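Local coordinates for protein bifunctional dTDP-4-dehydrorhamnose 3,5-epimerase/dTDP-4-dehydrorhamnose reductase (Arabidopsis thaliana, PDB 4QQR) that epimerises C3' and C5' of dTDP-4-keto-6-deoxy-glucose and reduces the product with NADPH to dTDP-beta-L-rhamnose, an activated sugar for plant cell walls, at residues S12-I17 and E57-S62; E33-T38 and S207-K212; H63-A68 and V107-A112; I100-G105 and N157-C162; A211-T216 and T274-L279. All coordinates share one frame; numbering follows the deposited sequence.

Interaction 1: residues S12-I17 and E57-S62; sequences SFNFLI and ESVKPS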
# COMPACT_ATOMS: atom_id res chain seq x y z
N SER A 12 15.74 -8.24 -31.34
CA SER A 12 14.32 -8.45 -31.03
C SER A 12 14.05 -8.13 -29.56
O SER A 12 13.29 -7.20 -29.25
CB SER A 12 13.89 -9.89 -31.36
OG SER A 12 12.47 -10.05 -31.31
N PHE A 13 14.67 -8.90 -28.66
CA PHE A 13 14.47 -8.75 -27.22
C PHE A 13 15.64 -8.05 -26.51
O PHE A 13 16.79 -8.17 -26.93
CB PHE A 13 14.22 -10.12 -26.58
CG PHE A 13 12.93 -10.76 -27.01
CD1 PHE A 13 11.72 -10.11 -26.79
CD2 PHE A 13 12.91 -12.01 -27.64
CE1 PHE A 13 10.51 -10.70 -27.18
CE2 PHE A 13 11.71 -12.60 -28.04
CZ PHE A 13 10.51 -11.94 -27.81
N ASN A 14 15.32 -7.34 -25.43
CA ASN A 14 16.31 -6.58 -24.66
C ASN A 14 15.76 -6.36 -23.27
O ASN A 14 14.85 -5.55 -23.09
CB ASN A 14 16.55 -5.21 -25.33
CG ASN A 14 17.64 -4.40 -24.64
OD1 ASN A 14 18.30 -4.88 -23.71
ND2 ASN A 14 17.85 -3.17 -25.10
N PHE A 15 16.31 -7.05 -22.28
CA PHE A 15 15.69 -7.02 -20.96
C PHE A 15 16.38 -6.09 -19.99
O PHE A 15 17.60 -6.12 -19.86
CB PHE A 15 15.62 -8.42 -20.34
CG PHE A 15 14.79 -9.40 -21.12
CD1 PHE A 15 13.98 -8.98 -22.15
CD2 PHE A 15 14.82 -10.74 -20.80
CE1 PHE A 15 13.21 -9.89 -22.86
CE2 PHE A 15 14.05 -11.65 -21.50
CZ PHE A 15 13.25 -11.23 -22.53
N LEU A 16 15.57 -5.27 -19.33
CA LEU A 16 16.04 -4.50 -18.19
C LEU A 16 15.69 -5.30 -16.94
O LEU A 16 14.54 -5.68 -16.75
CB LEU A 16 15.42 -3.10 -18.17
CG LEU A 16 15.84 -2.17 -17.02
CD1 LEU A 16 17.35 -1.93 -17.02
CD2 LEU A 16 15.08 -0.83 -17.08
N ILE A 17 16.69 -5.59 -16.12
CA ILE A 17 16.47 -6.39 -14.92
C ILE A 17 16.85 -5.62 -13.67
O ILE A 17 17.89 -4.96 -13.63
CB ILE A 17 17.26 -7.72 -15.00
CG1 ILE A 17 16.83 -8.51 -16.24
CG2 ILE A 17 17.05 -8.53 -13.73
CD1 ILE A 17 17.71 -9.72 -16.56
N GLU A 57 15.53 4.92 -20.89
CA GLU A 57 16.01 5.61 -22.09
C GLU A 57 17.41 5.15 -22.52
O GLU A 57 17.69 5.00 -23.71
CB GLU A 57 15.92 7.12 -21.91
CG GLU A 57 14.54 7.57 -21.44
CD GLU A 57 14.14 8.92 -22.00
OE1 GLU A 57 14.01 9.03 -23.24
OE2 GLU A 57 13.94 9.87 -21.20
N SER A 58 18.27 4.91 -21.53
CA SER A 58 19.61 4.40 -21.77
C SER A 58 19.61 2.98 -22.37
O SER A 58 20.35 2.71 -23.32
CB SER A 58 20.43 4.45 -20.48
OG SER A 58 21.72 3.91 -20.66
N VAL A 59 18.77 2.09 -21.83
CA VAL A 59 18.72 0.68 -22.26
C VAL A 59 17.76 0.44 -23.43
O VAL A 59 17.95 -0.49 -24.22
CB VAL A 59 18.32 -0.24 -21.09
CG1 VAL A 59 18.29 -1.72 -21.52
CG2 VAL A 59 19.28 -0.06 -19.94
N LYS A 60 16.75 1.30 -23.53
CA LYS A 60 15.67 1.12 -24.50
C LYS A 60 15.17 -0.33 -24.50
O LYS A 60 15.16 -1.00 -25.54
CB LYS A 60 16.15 1.53 -25.90
CG LYS A 60 16.62 2.97 -26.00
CD LYS A 60 17.75 3.13 -27.03
CE LYS A 60 18.77 4.19 -26.59
NZ LYS A 60 18.92 5.30 -27.58
N PRO A 61 14.74 -0.82 -23.32
CA PRO A 61 14.44 -2.25 -23.18
C PRO A 61 13.16 -2.62 -23.89
O PRO A 61 12.33 -1.75 -24.14
CB PRO A 61 14.23 -2.41 -21.67
CG PRO A 61 13.65 -1.07 -21.26
CD PRO A 61 14.36 -0.05 -22.13
N SER A 62 13.00 -3.89 -24.24
CA SER A 62 11.75 -4.37 -24.80
C SER A 62 10.81 -4.83 -23.68
O SER A 62 9.58 -4.80 -23.83
CB SER A 62 12.00 -5.52 -25.79
OG SER A 62 12.51 -6.65 -25.12

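Interaction 2: residues E33-T38 and S207-K212; sequences EAQGIT and SIEMAK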
# COMPACT_ATOMS: atom_id res chain seq x y z
N GLU A 33 22.24 -14.69 -20.64
CA GLU A 33 23.54 -15.03 -21.24
C GLU A 33 23.40 -16.33 -22.01
O GLU A 33 23.73 -16.40 -23.19
CB GLU A 33 24.64 -15.16 -20.18
CG GLU A 33 25.30 -13.85 -19.80
CD GLU A 33 25.93 -13.89 -18.41
OE1 GLU A 33 26.13 -15.00 -17.85
OE2 GLU A 33 26.21 -12.80 -17.86
N ALA A 34 22.87 -17.35 -21.33
CA ALA A 34 22.82 -18.69 -21.88
C ALA A 34 21.90 -18.77 -23.10
O ALA A 34 22.12 -19.61 -23.97
CB ALA A 34 22.40 -19.69 -20.82
N GLN A 35 20.89 -17.90 -23.16
CA GLN A 35 19.94 -17.91 -24.28
C GLN A 35 20.26 -16.87 -25.35
O GLN A 35 19.49 -16.71 -26.30
CB GLN A 35 18.51 -17.64 -23.80
CG GLN A 35 17.80 -18.79 -23.12
CD GLN A 35 16.31 -18.48 -22.93
OE1 GLN A 35 15.65 -17.98 -23.84
NE2 GLN A 35 15.79 -18.76 -21.74
N GLY A 36 21.35 -16.13 -25.17
CA GLY A 36 21.70 -15.09 -26.12
C GLY A 36 20.76 -13.88 -26.13
O GLY A 36 20.56 -13.26 -27.17
N ILE A 37 20.20 -13.54 -24.97
CA ILE A 37 19.36 -12.36 -24.88
C ILE A 37 20.12 -11.17 -24.29
O ILE A 37 20.72 -11.26 -23.20
CB ILE A 37 18.10 -12.60 -24.02
CG1 ILE A 37 17.32 -13.81 -24.52
CG2 ILE A 37 17.21 -11.34 -23.98
CD1 ILE A 37 16.05 -14.08 -23.73
N THR A 38 20.08 -10.05 -24.99
CA THR A 38 20.65 -8.83 -24.47
C THR A 38 19.90 -8.39 -23.21
O THR A 38 18.68 -8.17 -23.24
CB THR A 38 20.60 -7.73 -25.53
OG1 THR A 38 21.39 -8.13 -26.66
CG2 THR A 38 21.11 -6.40 -24.97
N SER A 207 9.35 -17.88 -16.87
CA SER A 207 9.07 -16.46 -16.67
C SER A 207 9.65 -15.62 -17.80
O SER A 207 9.03 -14.63 -18.20
CB SER A 207 9.50 -15.97 -15.28
OG SER A 207 10.90 -15.83 -15.18
N ILE A 208 10.82 -16.00 -18.32
CA ILE A 208 11.35 -15.32 -19.52
C ILE A 208 10.32 -15.42 -20.65
O ILE A 208 10.10 -14.46 -21.40
CB ILE A 208 12.71 -15.90 -20.03
CG1 ILE A 208 13.80 -15.91 -18.95
CG2 ILE A 208 13.18 -15.14 -21.25
CD1 ILE A 208 13.98 -14.63 -18.21
N GLU A 209 9.68 -16.59 -20.76
CA GLU A 209 8.72 -16.87 -21.84
C GLU A 209 7.41 -16.10 -21.68
O GLU A 209 6.76 -15.77 -22.68
CB GLU A 209 8.43 -18.38 -21.96
CG GLU A 209 9.66 -19.22 -22.28
CD GLU A 209 10.31 -18.84 -23.61
OE1 GLU A 209 9.53 -18.54 -24.57
OE2 GLU A 209 11.57 -18.82 -23.69
N MET A 210 7.04 -15.83 -20.43
CA MET A 210 5.81 -15.09 -20.12
C MET A 210 5.95 -13.67 -20.60
O MET A 210 5.02 -13.13 -21.21
CB MET A 210 5.51 -15.13 -18.62
CG MET A 210 5.23 -16.54 -18.11
SD MET A 210 4.73 -16.59 -16.38
CE MET A 210 3.03 -16.07 -16.50
N ALA A 211 7.12 -13.09 -20.34
CA ALA A 211 7.52 -11.80 -20.90
C ALA A 211 7.42 -11.81 -22.43
O ALA A 211 6.77 -10.95 -23.02
CB ALA A 211 8.92 -11.44 -20.46
N LYS A 212 8.06 -12.79 -23.06
CA LYS A 212 8.01 -12.90 -24.51
C LYS A 212 6.56 -12.94 -25.04
O LYS A 212 6.29 -12.41 -26.11
CB LYS A 212 8.80 -14.11 -25.00
CG LYS A 212 10.34 -13.96 -24.94
CD LYS A 212 11.03 -15.28 -25.24
CE LYS A 212 12.51 -15.09 -25.56
NZ LYS A 212 13.33 -16.36 -25.42
O HOH W 1 13.00 -19.22 -21.43

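Interaction 3: residues H63-A68 and V107-A112; sequences HVFNAA and VLINYA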
# COMPACT_ATOMS: atom_id res chain seq x y z
N HIS A 63 11.41 -5.28 -22.57
CA HIS A 63 10.66 -5.75 -21.39
C HIS A 63 11.50 -5.44 -20.15
O HIS A 63 12.71 -5.20 -20.25
CB HIS A 63 10.38 -7.27 -21.44
CG HIS A 63 9.74 -7.75 -22.71
ND1 HIS A 63 10.38 -7.73 -23.94
CD2 HIS A 63 8.52 -8.31 -22.94
CE1 HIS A 63 9.58 -8.23 -24.86
NE2 HIS A 63 8.45 -8.59 -24.28
N VAL A 64 10.86 -5.47 -18.97
CA VAL A 64 11.50 -5.11 -17.70
C VAL A 64 11.21 -6.18 -16.65
O VAL A 64 10.12 -6.70 -16.58
CB VAL A 64 10.99 -3.72 -17.16
CG1 VAL A 64 11.53 -3.44 -15.74
CG2 VAL A 64 11.35 -2.59 -18.10
N PHE A 65 12.21 -6.51 -15.84
CA PHE A 65 12.06 -7.55 -14.82
C PHE A 65 12.37 -6.99 -13.45
O PHE A 65 13.44 -6.43 -13.22
CB PHE A 65 13.00 -8.72 -15.12
CG PHE A 65 12.59 -9.53 -16.30
CD1 PHE A 65 12.78 -9.05 -17.59
CD2 PHE A 65 12.02 -10.80 -16.12
CE1 PHE A 65 12.39 -9.80 -18.69
CE2 PHE A 65 11.63 -11.56 -17.22
CZ PHE A 65 11.82 -11.06 -18.51
N ASN A 66 11.42 -7.11 -12.54
CA ASN A 66 11.62 -6.64 -11.18
C ASN A 66 11.92 -7.79 -10.20
O ASN A 66 11.01 -8.46 -9.70
CB ASN A 66 10.41 -5.83 -10.71
CG ASN A 66 10.45 -5.53 -9.22
OD1 ASN A 66 11.53 -5.35 -8.64
ND2 ASN A 66 9.28 -5.48 -8.59
N ALA A 67 13.19 -8.02 -9.93
CA ALA A 67 13.56 -9.03 -8.95
C ALA A 67 14.13 -8.32 -7.72
O ALA A 67 14.75 -8.95 -6.88
CB ALA A 67 14.56 -9.99 -9.54
N ALA A 68 13.88 -7.02 -7.63
CA ALA A 68 14.47 -6.15 -6.60
C ALA A 68 14.21 -6.61 -5.17
O ALA A 68 14.63 -5.97 -4.21
CB ALA A 68 14.01 -4.70 -6.78
N VAL A 107 6.00 -4.01 -20.65
CA VAL A 107 5.64 -5.13 -19.76
C VAL A 107 6.67 -5.31 -18.64
O VAL A 107 7.89 -5.28 -18.85
CB VAL A 107 5.49 -6.45 -20.53
CG1 VAL A 107 5.24 -7.59 -19.56
CG2 VAL A 107 4.35 -6.34 -21.55
N LEU A 108 6.16 -5.47 -17.44
CA LEU A 108 6.98 -5.59 -16.26
C LEU A 108 6.68 -6.94 -15.61
O LEU A 108 5.55 -7.21 -15.20
CB LEU A 108 6.64 -4.45 -15.31
CG LEU A 108 7.07 -4.64 -13.86
CD1 LEU A 108 8.58 -4.75 -13.82
CD2 LEU A 108 6.57 -3.48 -13.05
N ILE A 109 7.69 -7.79 -15.54
CA ILE A 109 7.58 -9.05 -14.84
C ILE A 109 7.95 -8.82 -13.39
O ILE A 109 9.12 -8.60 -13.07
CB ILE A 109 8.52 -10.09 -15.43
CG1 ILE A 109 8.21 -10.29 -16.92
CG2 ILE A 109 8.42 -11.38 -14.65
CD1 ILE A 109 6.81 -10.87 -17.21
N ASN A 110 6.95 -8.86 -12.52
CA ASN A 110 7.16 -8.63 -11.09
C ASN A 110 7.16 -9.95 -10.27
O ASN A 110 6.13 -10.57 -10.07
CB ASN A 110 6.11 -7.63 -10.60
CG ASN A 110 6.20 -7.35 -9.11
OD1 ASN A 110 7.22 -6.86 -8.62
ND2 ASN A 110 5.11 -7.60 -8.40
N TYR A 111 8.35 -10.36 -9.85
CA TYR A 111 8.53 -11.50 -8.96
C TYR A 111 8.06 -11.13 -7.56
O TYR A 111 8.48 -10.13 -6.99
CB TYR A 111 10.00 -11.92 -8.95
CG TYR A 111 10.45 -12.40 -10.31
CD1 TYR A 111 10.16 -13.70 -10.75
CD2 TYR A 111 11.09 -11.55 -11.19
CE1 TYR A 111 10.54 -14.13 -11.99
CE2 TYR A 111 11.47 -11.97 -12.44
CZ TYR A 111 11.20 -13.26 -12.84
OH TYR A 111 11.59 -13.68 -14.09
N ALA A 112 7.16 -11.93 -7.01
CA ALA A 112 6.53 -11.59 -5.74
C ALA A 112 6.25 -12.87 -4.97
O ALA A 112 6.84 -13.90 -5.28
CB ALA A 112 5.24 -10.77 -5.96

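Interaction 4: residues I100-G105 and N157-C162; sequences ICREKG and NYENVC. With ZN (zinc ion), chain D.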
# COMPACT_ATOMS: atom_id res chain seq x y z
N ILE A 100 6.00 3.95 -14.50
CA ILE A 100 6.87 4.32 -15.59
C ILE A 100 6.80 3.30 -16.74
O ILE A 100 6.74 3.68 -17.92
CB ILE A 100 8.32 4.50 -15.06
CG1 ILE A 100 8.38 5.69 -14.09
CG2 ILE A 100 9.32 4.67 -16.20
CD1 ILE A 100 9.70 5.82 -13.35
N CYS A 101 6.78 2.01 -16.40
CA CYS A 101 6.63 0.99 -17.43
C CYS A 101 5.26 1.10 -18.12
O CYS A 101 5.15 0.96 -19.34
CB CYS A 101 6.84 -0.41 -16.86
SG CYS A 101 8.53 -0.77 -16.28
N ARG A 102 4.21 1.37 -17.35
CA ARG A 102 2.88 1.46 -17.91
C ARG A 102 2.78 2.64 -18.88
O ARG A 102 2.33 2.47 -20.01
CB ARG A 102 1.83 1.60 -16.80
CG ARG A 102 0.43 1.61 -17.33
CD ARG A 102 -0.55 2.01 -16.26
NE ARG A 102 -1.86 2.32 -16.83
CZ ARG A 102 -2.25 3.55 -17.18
NH1 ARG A 102 -1.43 4.58 -17.00
NH2 ARG A 102 -3.45 3.74 -17.70
N GLU A 103 3.23 3.81 -18.43
CA GLU A 103 3.32 4.97 -19.30
C GLU A 103 4.05 4.64 -20.61
O GLU A 103 3.61 5.05 -21.69
CB GLU A 103 4.00 6.13 -18.59
CG GLU A 103 3.61 7.53 -19.15
CD GLU A 103 4.60 8.08 -20.19
OE1 GLU A 103 5.72 7.52 -20.33
OE2 GLU A 103 4.26 9.09 -20.87
N LYS A 104 5.14 3.87 -20.53
CA LYS A 104 5.95 3.59 -21.71
C LYS A 104 5.51 2.37 -22.52
O LYS A 104 6.16 2.01 -23.50
CB LYS A 104 7.45 3.52 -21.35
CG LYS A 104 8.01 4.84 -20.86
CD LYS A 104 9.44 5.05 -21.31
CE LYS A 104 9.91 6.50 -21.10
NZ LYS A 104 11.28 6.74 -21.66
N GLY A 105 4.41 1.75 -22.11
CA GLY A 105 3.91 0.57 -22.80
C GLY A 105 4.70 -0.69 -22.50
O GLY A 105 4.47 -1.73 -23.10
N ASN A 157 -4.11 -2.79 -10.78
CA ASN A 157 -4.54 -1.63 -11.54
C ASN A 157 -3.59 -1.28 -12.69
O ASN A 157 -3.94 -0.43 -13.53
CB ASN A 157 -4.70 -0.41 -10.64
CG ASN A 157 -5.67 -0.65 -9.50
OD1 ASN A 157 -6.87 -0.85 -9.71
ND2 ASN A 157 -5.16 -0.61 -8.27
N TYR A 158 -2.42 -1.92 -12.73
CA TYR A 158 -1.46 -1.72 -13.83
C TYR A 158 -1.52 -2.87 -14.83
O TYR A 158 -0.89 -3.89 -14.62
CB TYR A 158 -0.02 -1.57 -13.33
CG TYR A 158 0.18 -0.42 -12.39
CD1 TYR A 158 0.76 0.76 -12.82
CD2 TYR A 158 -0.22 -0.51 -11.06
CE1 TYR A 158 0.93 1.83 -11.96
CE2 TYR A 158 -0.06 0.55 -10.19
CZ TYR A 158 0.52 1.72 -10.64
OH TYR A 158 0.68 2.77 -9.77
N GLU A 159 -2.24 -2.67 -15.92
CA GLU A 159 -2.49 -3.73 -16.90
C GLU A 159 -1.26 -4.28 -17.59
O GLU A 159 -1.35 -5.27 -18.32
CB GLU A 159 -3.45 -3.23 -17.97
CG GLU A 159 -2.75 -2.56 -19.13
CD GLU A 159 -3.47 -1.34 -19.64
OE1 GLU A 159 -4.71 -1.40 -19.84
OE2 GLU A 159 -2.79 -0.31 -19.85
N ASN A 160 -0.11 -3.63 -17.39
CA ASN A 160 1.13 -4.04 -18.06
C ASN A 160 2.00 -4.93 -17.16
O ASN A 160 3.02 -5.46 -17.58
CB ASN A 160 1.92 -2.79 -18.42
CG ASN A 160 2.41 -2.07 -17.19
OD1 ASN A 160 1.67 -1.90 -16.21
ND2 ASN A 160 3.69 -1.68 -17.20
N VAL A 161 1.59 -5.06 -15.91
CA VAL A 161 2.37 -5.77 -14.92
C VAL A 161 1.94 -7.22 -14.82
O VAL A 161 0.74 -7.54 -14.85
CB VAL A 161 2.24 -5.08 -13.54
CG1 VAL A 161 2.91 -5.89 -12.44
CG2 VAL A 161 2.81 -3.71 -13.61
N CYS A 162 2.92 -8.11 -14.71
CA CYS A 162 2.66 -9.52 -14.52
C CYS A 162 3.26 -9.99 -13.19
O CYS A 162 4.46 -10.28 -13.09
CB CYS A 162 3.23 -10.33 -15.69
SG CYS A 162 2.92 -12.12 -15.56
ZN ZN D . -4.54 1.33 -20.55
O HOH W 2 -3.45 -0.21 -16.25

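Interaction 5: residues A211-T216 and T274-L279; sequences AKRNLT and TEFPEL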
# COMPACT_ATOMS: atom_id res chain seq x y z
N ALA A 211 7.12 -13.09 -20.34
CA ALA A 211 7.52 -11.80 -20.90
C ALA A 211 7.42 -11.81 -22.43
O ALA A 211 6.77 -10.95 -23.02
CB ALA A 211 8.92 -11.44 -20.46
N LYS A 212 8.06 -12.79 -23.06
CA LYS A 212 8.01 -12.90 -24.51
C LYS A 212 6.56 -12.94 -25.04
O LYS A 212 6.29 -12.41 -26.11
CB LYS A 212 8.80 -14.11 -25.00
CG LYS A 212 10.34 -13.96 -24.94
CD LYS A 212 11.03 -15.28 -25.24
CE LYS A 212 12.51 -15.09 -25.56
NZ LYS A 212 13.33 -16.36 -25.42
N ARG A 213 5.64 -13.52 -24.27
CA ARG A 213 4.25 -13.64 -24.68
C ARG A 213 3.41 -12.48 -24.21
O ARG A 213 2.19 -12.50 -24.34
CB ARG A 213 3.65 -14.92 -24.13
CG ARG A 213 4.32 -16.15 -24.62
CD ARG A 213 3.60 -17.40 -24.12
NE ARG A 213 4.42 -18.58 -24.30
CZ ARG A 213 4.06 -19.81 -23.94
NH1 ARG A 213 2.88 -20.03 -23.36
NH2 ARG A 213 4.90 -20.82 -24.15
N ASN A 214 4.07 -11.47 -23.65
CA ASN A 214 3.39 -10.32 -23.06
C ASN A 214 2.24 -10.65 -22.07
O ASN A 214 1.17 -10.04 -22.12
CB ASN A 214 2.92 -9.39 -24.18
CG ASN A 214 4.04 -9.03 -25.14
OD1 ASN A 214 5.12 -8.61 -24.73
ND2 ASN A 214 3.79 -9.22 -26.44
N LEU A 215 2.48 -11.62 -21.19
CA LEU A 215 1.47 -12.01 -20.20
C LEU A 215 1.29 -10.95 -19.11
O LEU A 215 2.23 -10.23 -18.79
CB LEU A 215 1.81 -13.37 -19.57
CG LEU A 215 1.79 -14.53 -20.55
CD1 LEU A 215 1.95 -15.86 -19.81
CD2 LEU A 215 0.51 -14.50 -21.36
N THR A 216 0.09 -10.87 -18.55
CA THR A 216 -0.20 -9.87 -17.51
C THR A 216 -1.21 -10.39 -16.50
O THR A 216 -1.80 -11.44 -16.69
CB THR A 216 -0.68 -8.52 -18.13
OG1 THR A 216 -1.51 -8.78 -19.27
CG2 THR A 216 0.52 -7.70 -18.59
N THR A 274 -2.23 -24.30 -17.82
CA THR A 274 -2.97 -24.08 -19.05
C THR A 274 -2.11 -23.33 -20.06
O THR A 274 -2.13 -23.64 -21.25
CB THR A 274 -4.29 -23.33 -18.77
OG1 THR A 274 -5.20 -24.22 -18.10
CG2 THR A 274 -4.91 -22.84 -20.07
N GLU A 275 -1.35 -22.35 -19.58
CA GLU A 275 -0.44 -21.58 -20.42
C GLU A 275 0.87 -22.32 -20.68
O GLU A 275 1.55 -22.04 -21.67
CB GLU A 275 -0.16 -20.22 -19.77
CG GLU A 275 0.65 -19.25 -20.65
CD GLU A 275 -0.10 -18.84 -21.92
OE1 GLU A 275 -1.32 -18.54 -21.80
OE2 GLU A 275 0.52 -18.82 -23.02
N PHE A 276 1.24 -23.25 -19.79
CA PHE A 276 2.48 -24.04 -19.95
C PHE A 276 2.27 -25.53 -19.62
O PHE A 276 2.56 -25.97 -18.50
CB PHE A 276 3.59 -23.46 -19.07
CG PHE A 276 4.05 -22.09 -19.49
CD1 PHE A 276 5.03 -21.93 -20.45
CD2 PHE A 276 3.47 -20.95 -18.93
CE1 PHE A 276 5.43 -20.68 -20.85
CE2 PHE A 276 3.87 -19.69 -19.32
CZ PHE A 276 4.84 -19.55 -20.28
N PRO A 277 1.75 -26.31 -20.60
CA PRO A 277 1.43 -27.75 -20.43
C PRO A 277 2.63 -28.61 -19.98
O PRO A 277 2.49 -29.60 -19.27
CB PRO A 277 1.00 -28.17 -21.84
CG PRO A 277 0.51 -26.90 -22.49
CD PRO A 277 1.40 -25.81 -21.94
N GLU A 278 3.81 -28.20 -20.40
CA GLU A 278 5.05 -28.86 -20.05
C GLU A 278 5.44 -28.67 -18.57
O GLU A 278 6.42 -29.26 -18.10
CB GLU A 278 6.13 -28.26 -20.94
CG GLU A 278 5.55 -27.02 -21.66
CD GLU A 278 6.60 -26.01 -22.06
OE1 GLU A 278 6.21 -24.86 -22.36
OE2 GLU A 278 7.81 -26.36 -22.06
N LEU A 279 4.70 -27.84 -17.83
CA LEU A 279 5.03 -27.58 -16.42
C LEU A 279 4.89 -28.84 -15.58
O LEU A 279 3.82 -29.46 -15.55
CB LEU A 279 4.17 -26.47 -15.85
CG LEU A 279 4.37 -26.05 -14.39
CD1 LEU A 279 5.76 -25.54 -14.16
CD2 LEU A 279 3.37 -24.97 -14.03

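Interaction 1: residues S12-I17 and E57-S62
Asn-14 and Ser-62 are joined by two hydrogen bonds, one to the serine hydroxyl and one between main chains. The backbone N of Asn-14 donates to Ser-62 OG at 2.9 Å, and Ser-62 N returns a bond of 2.7 Å to Asn-14 O, lying in the plane of that carbonyl. The serine hydroxyl reaches Asn-14 N because OG sits between the backbone N and the carbonyl carbon (chi1 66°). Ser-62 OG also lies near the plane of the Phe-13 and Phe-15 rings, at the edge of each, 3.9 Å from CD1 of Phe-13. The side chain of Asn-14, with CG anti to the backbone N (chi1 -176°), reaches the end of helix 49-59, where ND2 makes a weak, bent bond to Val-59 O at 2.8 Å. This is the start of the NADP-binding Rossmann fold: strand 14-18 is the first strand, and the turn through Lys-60, which has positive phi, leads from helix 49-59 into the neighbouring strand 63-66. Val-59 turns both methyls to the strand. Val-59 CG1 lies 3.8 Å from Asn-14 OD1, while Val-59 CG2 meets Leu-16 CD1 at 4.0 Å. Next to this, Pro-61 CB packs against Leu-16 CB at 3.8 Å. Beyond the two segments, Leu-16 packs on Asp-55 and Ile-56 of the same helix, and Phe-15 meets Ile-208 of helix 200-212.

Interaction 2: residues E33-T38 and S207-K212
Two polar links join Gln-35 to helix 200-212, one direct and one through water. Lys-212 NZ makes a weak hydrogen bond to Gln-35 OE1 at 3.2 Å, and a water accepts from Gln-35 NE2 at 2.8 Å while donating to Glu-209 OE2 at 2.7 Å. Both ends of the amide are thus engaged, and its plane lies within 13° of the Glu-209 carboxylate. Lys-212 NZ also forms a long salt bridge with Glu-209 OE2 at 3.5 Å, so the ammonium lies between the amide and the acid, held weakly by each. The apolar part rests on Ile-37, whose side chain runs past Ile-208 in the opposite direction, Ile-37 CD1 to Ile-208 CG2 at 3.9 Å. The same CD1 meets Lys-212 tip to tip. Gly-36, with positive phi, closes helix 23-34 in a Schellman motif before strand 38-41. The contact joins two helices packed on the same face of the Rossmann sheet, where Phe-15 of strand 14-18 touches both Ile-37 and Ile-208.

Interaction 3: residues H63-A68 and V107-A112
Phe-65 and Ile-109 sit side by side on neighbouring parallel strands of the Rossmann sheet, whose axes run 16° apart. Four backbone hydrogen bonds join the strands, among them Ile-109 N to Val-64 O at 2.9 Å. On the face of Val-64 and Leu-108, Asn-66 lies beside Asn-110. Asn-66 CB packs on Leu-108 CD1 at 3.8 Å, CG carries the amide to within 17° of the Asn-110 amide plane, and Asn-66 OD1 accepts from Ala-68 N at 3.1 Å, an Asx turn where the strand ends. Asn-66 ND2 approaches Asn-110 OD1 too closely for that bond to be trusted in detail. On the other face Ile-109 CG1 makes a CH-pi contact over the Phe-65 ring, 4.0 Å from its centroid. Tyr-111, an NADPH-binding residue by similarity, comes to the edge of that ring, Tyr-111 OH 3.5 Å from Phe-65 CD2, and its hydroxyl is hydrogen-bonded to Ser-207 OG. An alanine at Tyr-111 would probably leave the Phe-65 edge without this neighbour and Ser-207 OG without its phenol partner. Helix 80-103 packs over the Asn-66 face, helices 23-34 and 200-212 cover the Phe-65 face, and strands 14-18 and 161-166 flank the pair.

Interaction 4: residues I100-G105 and N157-C162
The guanidinium of Arg-102 stands almost upright to two flat groups of the facing loop, 81° from the Tyr-158 ring and 83° from the Asn-160 amide, while lying within 15° of the Glu-159 carboxylate. Here helix 80-103 of the Rossmann fold ends in a Schellman motif at Gly-105, against the type I turn from Tyr-158 to Val-161 that leads into strand 161-166. The extended arginine passes Tyr-158 with Arg-102 CD 3.9 Å from Tyr-158 CD1, and its NE donates to a water that is also bound by Asn-157 O and Glu-159 N. Asn-160 sets its amide against the helix, CG 3.6 Å from Arg-102 CA and OD1 3.6 Å from Arg-102 CB, with ND2 hydrogen-bonded to Leu-106 O. An alanine at Asn-160 would probably leave Leu-106 O without this donor and open a gap beside Arg-102 CB. Glu-80 of the second subunit pairs with Arg-102 NH2 through one oxygen and shares a zinc ion with Glu-159 through the other, the metal 2.5 Å from Glu-159 OE2.

Interaction 5: residues A211-T216 and T274-L279
Arg-213 NH1 holds two acceptors of Glu-275, each close to the guanidinium plane. Arg-213 NH1 makes a salt bridge of 2.7 Å to Glu-275 OE2, on its anti lone pair, and a hydrogen bond of 2.9 Å to Glu-275 O. Two such bonds on one nitrogen would help fix the rotation of the guanidinium. The arginine chain, extended from CG to NE, slides past the glutamate in the opposite direction. It meets Phe-276 tip to tip; the two planes, 22° apart, overlap near their rims, Arg-213 NH1 over one face of the ring and Phe-276 CE1 over one face of the guanidinium. Arg-213 NH2 is 3.3 Å from Phe-276 CE1. Leu-215 CD1 packs on Glu-275 CG at 3.7 Å and more distantly on Phe-276 CE2. Asn-214, with positive phi, is the C-prime residue of the Schellman motif that ends helix 200-212, with Leu-215 N bonded back to Met-210 O. The contact joins this helix end to the end of helix 270-275, with Phe-276 also packing on Ile-206 and Met-210.

In the fold
From the N terminus, interaction 1 brings the turn after helix 49-59 back to strand 14-18. Interaction 2 starts at the end of helix 23-34, between the segments of interaction 1, and closes only at helix 200-212, so these two cross; its long loop encloses interactions 3 and 4. Those two also cross: interaction 3 pairs strands 63-66 and 107-113, and interaction 4 ties the end of the connecting helix 80-103 to the loop before strand 161-166, the next strand of the sheet. Interaction 5 begins on helix 200-212, sharing Ala-211 and Lys-212 with interaction 2, and reaches on to helix 270-275. Together they join the parallel sheet to helices on both of its faces.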